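Local atomic coordinates of TlmII (PDB entry 4HVM), a protein that takes part in the biosynthesis of tallysomycin in Streptoalloteichus hindustanus and, as a condensation-domain family member, probably binds phosphopantetheine. Residues L275-E280 / V300-D305; L296-V301 / V330-Y335; R356-V361 / G414-L419. All blocks are in the same frame, centred on the assembly; numbering follows the deposited sequence.

Contact 1 of 3, residues L275-E280 / V300-D305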
loop_
_atom_site.group_PDB
_atom_site.type_symbol
_atom_site.label_atom_id
_atom_site.label_comp_id
_atom_site.label_asym_id
_atom_site.label_seq_id
_atom_site.Cartn_x
_atom_site.Cartn_y
_atom_site.Cartn_z
ATOM N N LEU A 275 11.058 -16.901 -10.765
ATOM C CA LEU A 275 10.662 -16.473 -9.430
ATOM C C LEU A 275 9.438 -15.561 -9.507
ATOM O O LEU A 275 9.403 -14.627 -10.310
ATOM C CB LEU A 275 11.821 -15.739 -8.756
ATOM C CG LEU A 275 11.582 -15.182 -7.354
ATOM C CD1 LEU A 275 11.507 -16.302 -6.327
ATOM C CD2 LEU A 275 12.661 -14.180 -6.986
ATOM N N TYR A 276 8.436 -15.827 -8.674
ATOM C CA TYR A 276 7.192 -15.058 -8.722
ATOM C C TYR A 276 7.027 -14.076 -7.569
ATOM O O TYR A 276 7.161 -14.436 -6.402
ATOM C CB TYR A 276 5.983 -15.988 -8.810
ATOM C CG TYR A 276 5.745 -16.484 -10.212
ATOM C CD1 TYR A 276 6.500 -17.525 -10.738
ATOM C CD2 TYR A 276 4.776 -15.902 -11.016
ATOM C CE1 TYR A 276 6.290 -17.978 -12.026
ATOM C CE2 TYR A 276 4.556 -16.345 -12.303
ATOM C CZ TYR A 276 5.314 -17.383 -12.804
ATOM O OH TYR A 276 5.088 -17.818 -14.090
ATOM N N LEU A 277 6.724 -12.830 -7.916
ATOM C CA LEU A 277 6.614 -11.754 -6.942
ATOM C C LEU A 277 5.210 -11.163 -6.918
ATOM O O LEU A 277 4.355 -11.526 -7.724
ATOM C CB LEU A 277 7.620 -10.642 -7.250
ATOM C CG LEU A 277 9.116 -10.849 -7.013
ATOM C CD1 LEU A 277 9.741 -11.845 -7.986
ATOM C CD2 LEU A 277 9.840 -9.515 -7.094
ATOM N N SER A 278 4.985 -10.239 -5.993
ATOM C CA SER A 278 3.721 -9.522 -5.916
ATOM C C SER A 278 3.974 -8.035 -5.700
ATOM O O SER A 278 4.797 -7.653 -4.869
ATOM C CB SER A 278 2.859 -10.074 -4.781
ATOM O OG SER A 278 1.707 -9.271 -4.582
ATOM N N THR A 279 3.271 -7.197 -6.454
ATOM C CA THR A 279 3.370 -5.754 -6.268
ATOM C C THR A 279 2.016 -5.097 -6.502
ATOM O O THR A 279 1.129 -5.695 -7.110
ATOM C CB THR A 279 4.420 -5.127 -7.206
ATOM O OG1 THR A 279 4.619 -3.749 -6.861
ATOM C CG2 THR A 279 3.979 -5.229 -8.657
ATOM N N GLU A 280 1.859 -3.866 -6.024
ATOM C CA GLU A 280 0.599 -3.152 -6.194
ATOM C C GLU A 280 0.565 -2.345 -7.489
ATOM O O GLU A 280 1.604 -2.020 -8.062
ATOM C CB GLU A 280 0.321 -2.239 -4.997
ATOM C CG GLU A 280 -0.061 -2.984 -3.731
ATOM C CD GLU A 280 1.035 -2.959 -2.687
ATOM O OE1 GLU A 280 1.565 -1.862 -2.410
ATOM O OE2 GLU A 280 1.362 -4.037 -2.145
ATOM N N VAL A 300 -0.863 -7.293 -8.351
ATOM C CA VAL A 300 -0.655 -8.191 -9.482
ATOM C C VAL A 300 0.476 -9.178 -9.195
ATOM O O VAL A 300 1.458 -8.836 -8.537
ATOM C CB VAL A 300 -0.377 -7.419 -10.791
ATOM C CG1 VAL A 300 -1.553 -6.520 -11.128
ATOM C CG2 VAL A 300 0.895 -6.605 -10.677
ATOM N N VAL A 301 0.324 -10.407 -9.676
ATOM C CA VAL A 301 1.346 -11.432 -9.502
ATOM C C VAL A 301 2.065 -11.668 -10.824
ATOM O O VAL A 301 1.433 -11.976 -11.834
ATOM C CB VAL A 301 0.730 -12.752 -9.012
ATOM C CG1 VAL A 301 1.800 -13.824 -8.886
ATOM C CG2 VAL A 301 0.017 -12.538 -7.686
ATOM N N PHE A 302 3.385 -11.506 -10.822
ATOM C CA PHE A 302 4.181 -11.675 -12.036
ATOM C C PHE A 302 5.448 -12.471 -11.761
ATOM O O PHE A 302 5.919 -12.527 -10.626
ATOM C CB PHE A 302 4.535 -10.317 -12.654
ATOM C CG PHE A 302 5.437 -9.474 -11.799
ATOM C CD1 PHE A 302 4.929 -8.755 -10.731
ATOM C CD2 PHE A 302 6.791 -9.384 -12.076
ATOM C CE1 PHE A 302 5.757 -7.979 -9.948
ATOM C CE2 PHE A 302 7.620 -8.607 -11.300
ATOM C CZ PHE A 302 7.104 -7.904 -10.235
ATOM N N GLY A 303 5.997 -13.082 -12.806
ATOM C CA GLY A 303 7.187 -13.898 -12.667
ATOM C C GLY A 303 8.389 -13.366 -13.425
ATOM O O GLY A 303 8.279 -12.954 -14.578
ATOM N N VAL A 304 9.542 -13.375 -12.766
ATOM C CA VAL A 304 10.798 -13.008 -13.403
ATOM C C VAL A 304 11.527 -14.275 -13.848
ATOM O O VAL A 304 11.850 -15.134 -13.028
ATOM C CB VAL A 304 11.696 -12.206 -12.443
ATOM C CG1 VAL A 304 12.950 -11.742 -13.153
ATOM C CG2 VAL A 304 10.937 -11.018 -11.880
ATOM N N ASP A 305 11.771 -14.393 -15.148
ATOM C CA ASP A 305 12.460 -15.559 -15.687
ATOM C C ASP A 305 13.968 -15.408 -15.541
ATOM O O ASP A 305 14.582 -14.578 -16.203
ATOM C CB ASP A 305 12.086 -15.768 -17.154
ATOM C CG ASP A 305 12.621 -17.072 -17.712
ATOM O OD1 ASP A 305 13.043 -17.941 -16.916
ATOM O OD2 ASP A 305 12.611 -17.223 -18.953
#
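Residues 275-280 and 300-305 run antiparallel as neighbouring strands, the N-to-C directions of the two segments 145° apart. Leu275 opens the pairing with two backbone hydrogen bonds to Val304, through its N-H and its carbonyl; its side chain lies on the same face of the sheet as those of Leu277, Thr279, Val300, Phe302 and Val304. Tyr276 turns to the other face and forms a non-hydrogen-bonded pair with Gly303. With CG beside the backbone N (chi1 -81°), its ring lies flat over the glycine, and Gly303 CA makes a CH-pi contact 3.6 Å from the centroid of the Tyr276 ring. A CB on Gly303 would collide with Tyr276 CZ, so the bare glycine makes room for the ring. Val301 CG1 meets the same ring at its edge. Leu277 N is hydrogen-bonded to Phe302 O at 2.8 Å, nearly along the C=O axis; the return bond, Phe302 N to Leu277 O, is 3.2 Å and comes from above the carbonyl plane. The crowded chi1 of Phe302 (65°) brings its ring toward strand 275-280, with Leu277 CB above one face and Thr279 CG2 3.5 Å from Phe302 CE1. Ser278 faces Val301. Thr279 closes the series with two backbone hydrogen bonds to Val300, while Thr279 OG1 is hydrogen-bonded to Val361 O. The six-stranded mixed sheet is consistent with the chloramphenicol acetyltransferase-like fold of condensation domains. Helix 241-255 and helix 314-330, whose Phe325 stacks edge-to-face with Phe302, cover the Leu277 face, and strand 359-361 flanks strand 274-282 across from strand 297-305.

Contact 2 of 3, residues L296-V301 / V330-Y335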
loop_
_atom_site.group_PDB
_atom_site.type_symbol
_atom_site.label_atom_id
_atom_site.label_comp_id
_atom_site.label_asym_id
_atom_site.label_seq_id
_atom_site.Cartn_x
_atom_site.Cartn_y
_atom_site.Cartn_z
ATOM N N LEU A 296 -8.671 2.027 -5.122
ATOM C CA LEU A 296 -8.447 1.758 -6.537
ATOM C C LEU A 296 -7.057 1.164 -6.780
ATOM O O LEU A 296 -6.512 1.253 -7.880
ATOM C CB LEU A 296 -8.645 3.035 -7.358
ATOM C CG LEU A 296 -10.093 3.517 -7.478
ATOM C CD1 LEU A 296 -10.161 4.801 -8.278
ATOM C CD2 LEU A 296 -10.974 2.447 -8.109
ATOM N N THR A 297 -6.490 0.559 -5.742
ATOM C CA THR A 297 -5.184 -0.075 -5.846
ATOM C C THR A 297 -5.335 -1.580 -5.675
ATOM O O THR A 297 -5.996 -2.045 -4.747
ATOM C CB THR A 297 -4.204 0.462 -4.788
ATOM O OG1 THR A 297 -4.079 1.884 -4.924
ATOM C CG2 THR A 297 -2.837 -0.184 -4.954
ATOM N N ASP A 298 -4.725 -2.336 -6.581
ATOM C CA ASP A 298 -4.811 -3.788 -6.545
ATOM C C ASP A 298 -3.433 -4.417 -6.715
ATOM O O ASP A 298 -2.501 -3.771 -7.190
ATOM C CB ASP A 298 -5.754 -4.284 -7.640
ATOM C CG ASP A 298 -6.182 -5.722 -7.435
ATOM O OD1 ASP A 298 -6.186 -6.199 -6.277
ATOM O OD2 ASP A 298 -6.525 -6.374 -8.440
ATOM N N ARG A 299 -3.312 -5.681 -6.322
ATOM C CA ARG A 299 -2.049 -6.402 -6.426
ATOM C C ARG A 299 -2.003 -7.295 -7.666
ATOM O O ARG A 299 -2.982 -7.962 -8.000
ATOM C CB ARG A 299 -1.816 -7.241 -5.168
ATOM C CG ARG A 299 -1.463 -6.425 -3.938
ATOM C CD ARG A 299 -1.412 -7.302 -2.695
ATOM N NE ARG A 299 -2.743 -7.714 -2.261
ATOM C CZ ARG A 299 -2.980 -8.516 -1.227
ATOM N NH1 ARG A 299 -1.972 -9.004 -0.516
ATOM N NH2 ARG A 299 -4.228 -8.832 -0.905
ATOM N N VAL A 300 -0.863 -7.293 -8.351
ATOM C CA VAL A 300 -0.655 -8.191 -9.482
ATOM C C VAL A 300 0.476 -9.178 -9.195
ATOM O O VAL A 300 1.458 -8.836 -8.537
ATOM C CB VAL A 300 -0.377 -7.419 -10.791
ATOM C CG1 VAL A 300 -1.553 -6.520 -11.128
ATOM C CG2 VAL A 300 0.895 -6.605 -10.677
ATOM N N VAL A 301 0.324 -10.407 -9.676
ATOM C CA VAL A 301 1.346 -11.432 -9.502
ATOM C C VAL A 301 2.065 -11.668 -10.824
ATOM O O VAL A 301 1.433 -11.976 -11.834
ATOM C CB VAL A 301 0.730 -12.752 -9.012
ATOM C CG1 VAL A 301 1.800 -13.824 -8.886
ATOM C CG2 VAL A 301 0.017 -12.538 -7.686
ATOM N N VAL A 330 -1.138 -6.862 -18.785
ATOM C CA VAL A 330 -1.919 -7.045 -20.008
ATOM C C VAL A 330 -3.061 -8.031 -19.780
ATOM O O VAL A 330 -4.191 -7.804 -20.221
ATOM C CB VAL A 330 -1.035 -7.537 -21.181
ATOM C CG1 VAL A 330 -1.890 -8.133 -22.290
ATOM C CG2 VAL A 330 -0.187 -6.402 -21.716
ATOM N N HIS A 331 -2.764 -9.114 -19.068
ATOM C CA HIS A 331 -3.765 -10.129 -18.748
ATOM C C HIS A 331 -4.271 -9.984 -17.316
ATOM O O HIS A 331 -4.376 -10.967 -16.579
ATOM C CB HIS A 331 -3.189 -11.529 -18.964
ATOM C CG HIS A 331 -2.636 -11.746 -20.337
ATOM N ND1 HIS A 331 -1.321 -11.486 -20.661
ATOM C CD2 HIS A 331 -3.223 -12.187 -21.476
ATOM C CE1 HIS A 331 -1.120 -11.765 -21.937
ATOM N NE2 HIS A 331 -2.258 -12.193 -22.454
ATOM N N TYR A 332 -4.595 -8.753 -16.938
ATOM C CA TYR A 332 -4.994 -8.443 -15.570
ATOM C C TYR A 332 -6.219 -9.222 -15.104
ATOM O O TYR A 332 -7.205 -9.364 -15.829
ATOM C CB TYR A 332 -5.230 -6.938 -15.402
ATOM C CG TYR A 332 -5.864 -6.556 -14.082
ATOM C CD1 TYR A 332 -5.133 -6.594 -12.900
ATOM C CD2 TYR A 332 -7.192 -6.149 -14.018
ATOM C CE1 TYR A 332 -5.707 -6.244 -11.691
ATOM C CE2 TYR A 332 -7.775 -5.796 -12.813
ATOM C CZ TYR A 332 -7.025 -5.847 -11.653
ATOM O OH TYR A 332 -7.590 -5.501 -10.450
ATOM N N LEU A 333 -6.124 -9.738 -13.884
ATOM C CA LEU A 333 -7.241 -10.360 -13.188
ATOM C C LEU A 333 -7.082 -9.995 -11.718
ATOM O O LEU A 333 -6.003 -10.186 -11.150
ATOM C CB LEU A 333 -7.214 -11.878 -13.371
ATOM C CG LEU A 333 -8.374 -12.674 -12.768
ATOM C CD1 LEU A 333 -9.657 -12.457 -13.558
ATOM C CD2 LEU A 333 -8.032 -14.154 -12.688
ATOM N N PRO A 334 -8.144 -9.445 -11.106
ATOM C CA PRO A 334 -8.112 -8.977 -9.716
ATOM C C PRO A 334 -7.486 -9.999 -8.768
ATOM O O PRO A 334 -7.767 -11.195 -8.874
ATOM C CB PRO A 334 -9.591 -8.771 -9.391
ATOM C CG PRO A 334 -10.210 -8.432 -10.702
ATOM C CD PRO A 334 -9.473 -9.266 -11.718
ATOM N N TYR A 335 -6.638 -9.517 -7.863
ATOM C CA TYR A 335 -5.868 -10.383 -6.975
ATOM C C TYR A 335 -6.738 -11.356 -6.194
ATOM O O TYR A 335 -6.355 -12.505 -5.988
ATOM C CB TYR A 335 -5.024 -9.550 -6.012
ATOM C CG TYR A 335 -4.104 -10.368 -5.135
ATOM C CD1 TYR A 335 -2.888 -10.826 -5.616
ATOM C CD2 TYR A 335 -4.450 -10.675 -3.825
ATOM C CE1 TYR A 335 -2.043 -11.570 -4.820
ATOM C CE2 TYR A 335 -3.611 -11.422 -3.019
ATOM C CZ TYR A 335 -2.409 -11.865 -3.522
ATOM O OH TYR A 335 -1.569 -12.609 -2.726
HETATM O O HOH W 1 -3.473 -10.063 -9.849
#
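Hydrogen bonding centres on Asp298 OD2, which accepts two donors where strand 297-305 meets the loop 331-334. Tyr332 OH donates a hydrogen bond to the anti lone pair of Asp298 OD2, at the ring edge, with carboxylate and ring planes perpendicular. Tyr335 N reaches the syn lone pair of the same Asp298 OD2 at 3.2 Å; with Pro334 at the N-cap, the carboxylate sits at the start of helix 335-344, which probably helps to keep it ionised. An alanine at Asp298 would remove the acceptor for both donors and would probably loosen the hold of the strand on this helix start. One water donates to both Arg299 O and Leu333 O. Face contact comes from Arg299, whose chain bends at chi3 (-73°) and brings the guanidinium over one face of the Tyr335 ring, the planes 33° apart, with Arg299 NH2 3.4 Å from Tyr335 CE2. Apolar contacts lie at ring edges: Val301 CG2 meets Tyr335 CE1 at 3.7 Å, and Val300 CG1 lies near Tyr332 CD1. Tyr335 OH is hydrogen-bonded to Trp357 NE1, helix 18-27 packs on Asp298, Tyr332 and Pro334, and strand 274-282 lies alongside strand 297-305.

Contact 3 of 3, residues R356-V361 / G414-L419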
loop_
_atom_site.group_PDB
_atom_site.type_symbol
_atom_site.label_atom_id
_atom_site.label_comp_id
_atom_site.label_asym_id
_atom_site.label_seq_id
_atom_site.Cartn_x
_atom_site.Cartn_y
_atom_site.Cartn_z
ATOM N N ARG A 356 3.000 -19.338 -3.293
ATOM C CA ARG A 356 3.610 -19.519 -4.608
ATOM C C ARG A 356 4.092 -18.197 -5.201
ATOM O O ARG A 356 4.684 -18.169 -6.280
ATOM C CB ARG A 356 2.632 -20.203 -5.563
ATOM C CG ARG A 356 2.089 -21.528 -5.044
ATOM C CD ARG A 356 3.140 -22.632 -5.046
ATOM N NE ARG A 356 3.090 -23.413 -6.280
ATOM C CZ ARG A 356 2.360 -24.512 -6.449
ATOM N NH1 ARG A 356 1.616 -24.987 -5.457
ATOM N NH2 ARG A 356 2.378 -25.143 -7.615
ATOM N N TRP A 357 3.821 -17.105 -4.495
ATOM C CA TRP A 357 4.383 -15.800 -4.835
ATOM C C TRP A 357 4.740 -15.046 -3.557
ATOM O O TRP A 357 4.253 -13.946 -3.309
ATOM C CB TRP A 357 3.432 -14.982 -5.724
ATOM C CG TRP A 357 2.002 -14.907 -5.250
ATOM C CD1 TRP A 357 1.498 -14.079 -4.288
ATOM C CD2 TRP A 357 0.892 -15.669 -5.741
ATOM N NE1 TRP A 357 0.150 -14.289 -4.139
ATOM C CE2 TRP A 357 -0.247 -15.260 -5.019
ATOM C CE3 TRP A 357 0.752 -16.662 -6.714
ATOM C CZ2 TRP A 357 -1.509 -15.810 -5.242
ATOM C CZ3 TRP A 357 -0.501 -17.207 -6.934
ATOM C CH2 TRP A 357 -1.614 -16.779 -6.201
ATOM N N ASP A 358 5.617 -15.654 -2.761
ATOM C CA ASP A 358 5.892 -15.202 -1.397
ATOM C C ASP A 358 6.882 -14.042 -1.281
ATOM O O ASP A 358 7.486 -13.837 -0.227
ATOM C CB ASP A 358 6.366 -16.378 -0.537
ATOM C CG ASP A 358 7.636 -17.007 -1.068
ATOM O OD1 ASP A 358 7.976 -16.734 -2.238
ATOM O OD2 ASP A 358 8.290 -17.772 -0.327
ATOM N N VAL A 359 7.046 -13.283 -2.357
ATOM C CA VAL A 359 7.852 -12.071 -2.306
ATOM C C VAL A 359 6.996 -10.866 -2.667
ATOM O O VAL A 359 6.463 -10.782 -3.774
ATOM C CB VAL A 359 9.055 -12.143 -3.261
ATOM C CG1 VAL A 359 9.854 -10.852 -3.196
ATOM C CG2 VAL A 359 9.931 -13.340 -2.922
ATOM N N ALA A 360 6.859 -9.937 -1.728
ATOM C CA ALA A 360 6.029 -8.760 -1.944
ATOM C C ALA A 360 6.860 -7.487 -1.993
ATOM O O ALA A 360 7.640 -7.210 -1.085
ATOM C CB ALA A 360 4.963 -8.654 -0.864
ATOM N N VAL A 361 6.689 -6.719 -3.065
ATOM C CA VAL A 361 7.338 -5.423 -3.203
ATOM C C VAL A 361 6.269 -4.349 -3.306
ATOM O O VAL A 361 5.376 -4.441 -4.144
ATOM C CB VAL A 361 8.221 -5.370 -4.452
ATOM C CG1 VAL A 361 8.889 -4.012 -4.566
ATOM C CG2 VAL A 361 9.259 -6.479 -4.405
ATOM N N GLY A 414 1.651 -16.241 3.856
ATOM C CA GLY A 414 2.763 -17.049 3.393
ATOM C C GLY A 414 3.918 -16.248 2.828
ATOM O O GLY A 414 4.944 -16.817 2.450
ATOM N N THR A 415 3.759 -14.929 2.762
ATOM C CA THR A 415 4.823 -14.063 2.268
ATOM C C THR A 415 6.020 -14.110 3.210
ATOM O O THR A 415 5.888 -13.865 4.410
ATOM C CB THR A 415 4.347 -12.608 2.109
ATOM O OG1 THR A 415 3.200 -12.573 1.250
ATOM C CG2 THR A 415 5.452 -11.746 1.506
ATOM N N THR A 416 7.184 -14.443 2.662
ATOM C CA THR A 416 8.393 -14.583 3.468
ATOM C C THR A 416 9.327 -13.386 3.340
ATOM O O THR A 416 10.091 -13.089 4.255
ATOM C CB THR A 416 9.166 -15.869 3.124
ATOM O OG1 THR A 416 9.480 -15.886 1.725
ATOM C CG2 THR A 416 8.335 -17.092 3.479
ATOM N N THR A 417 9.271 -12.707 2.201
ATOM C CA THR A 417 10.071 -11.506 1.994
ATOM C C THR A 417 9.167 -10.333 1.635
ATOM O O THR A 417 8.576 -10.297 0.555
ATOM C CB THR A 417 11.127 -11.707 0.890
ATOM O OG1 THR A 417 12.002 -12.784 1.250
ATOM C CG2 THR A 417 11.946 -10.439 0.692
ATOM N N ASP A 418 9.058 -9.379 2.554
ATOM C CA ASP A 418 8.227 -8.201 2.346
ATOM C C ASP A 418 9.096 -6.948 2.277
ATOM O O ASP A 418 9.854 -6.656 3.201
ATOM C CB ASP A 418 7.202 -8.070 3.471
ATOM C CG ASP A 418 6.064 -7.137 3.116
ATOM O OD1 ASP A 418 6.266 -5.904 3.164
ATOM O OD2 ASP A 418 4.968 -7.641 2.792
ATOM N N LEU A 419 8.982 -6.203 1.184
ATOM C CA LEU A 419 9.855 -5.057 0.965
ATOM C C LEU A 419 9.054 -3.790 0.669
ATOM O O LEU A 419 8.278 -3.743 -0.284
ATOM C CB LEU A 419 10.833 -5.364 -0.173
ATOM C CG LEU A 419 12.137 -4.572 -0.248
ATOM C CD1 LEU A 419 13.255 -5.461 -0.772
ATOM C CD2 LEU A 419 11.969 -3.347 -1.133
HETATM O O HOH W 2 3.281 -11.986 -1.838
#
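Strands 359-361 and 417-419 run parallel, their axes 3° apart and 4.9 Å at closest approach, with Ala360 N bonded to Thr417 O and Ala360 O accepting from Leu419 N at 2.8 Å. Ahead of these pairs, Asp358 O is gripped by two amides: Thr416 N approaches on a lone pair at 3.0 Å, while Thr417 N lies nearly along the Asp358 C=O axis with an almost straight bond (175°). This shared carbonyl joins the loop residues 414-416 to the start of the parallel pairing. The Asp358 side chain stands in the crowded position between N and the carbonyl carbon (chi1 60°), which brings OD2 to 3.0 Å from Thr416 OG1, a weak hydrogen bond; its stronger partner is Arg205, salt-bridged to Asp358 OD1. Asp358 CB rests 3.3 Å from Gly414 O. Gly414 adopts backbone angles at which a CB would jam against the preceding carbonyl. Thr415 CG2, anti to the backbone N, lies 3.4 Å from Asp358 O and 3.9 Å from Ala360 CB, and Thr415 OG1 is hydrogen-bonded to Asp413. A water donates to both Trp357 O and Thr415 OG1. On the face carrying Val359, Val361 and Leu419, helix 241-255 packs against these side chains. Strand 274-282 borders strand 359-361, and strand 427-434 borders strand 417-424, so the contact lies within the six-stranded mixed sheet.

All three contacts are buried and reach the same mixed sheet. Contact 1 joins its outermost strand, 297-305, to strand 274-282; contact 3 pairs strands 359-361 and 417-424 in the interior of the strand order. Strand 274-282 links them, since Ser278 bonds through its backbone to Val359 and Val361. Contact 2 shares Val300 and Val301 with contact 1, but uses the strand to receive a loop and a helix start. The chemistry follows: antiparallel backbone bonds with aromatic and aliphatic packing in contact 1, parallel backbone bonds with polar loop residues beside them in contact 3, and side-chain carboxylate and guanidinium interactions in contact 2. Tyr335 and Trp357 connect contacts 2 and 3.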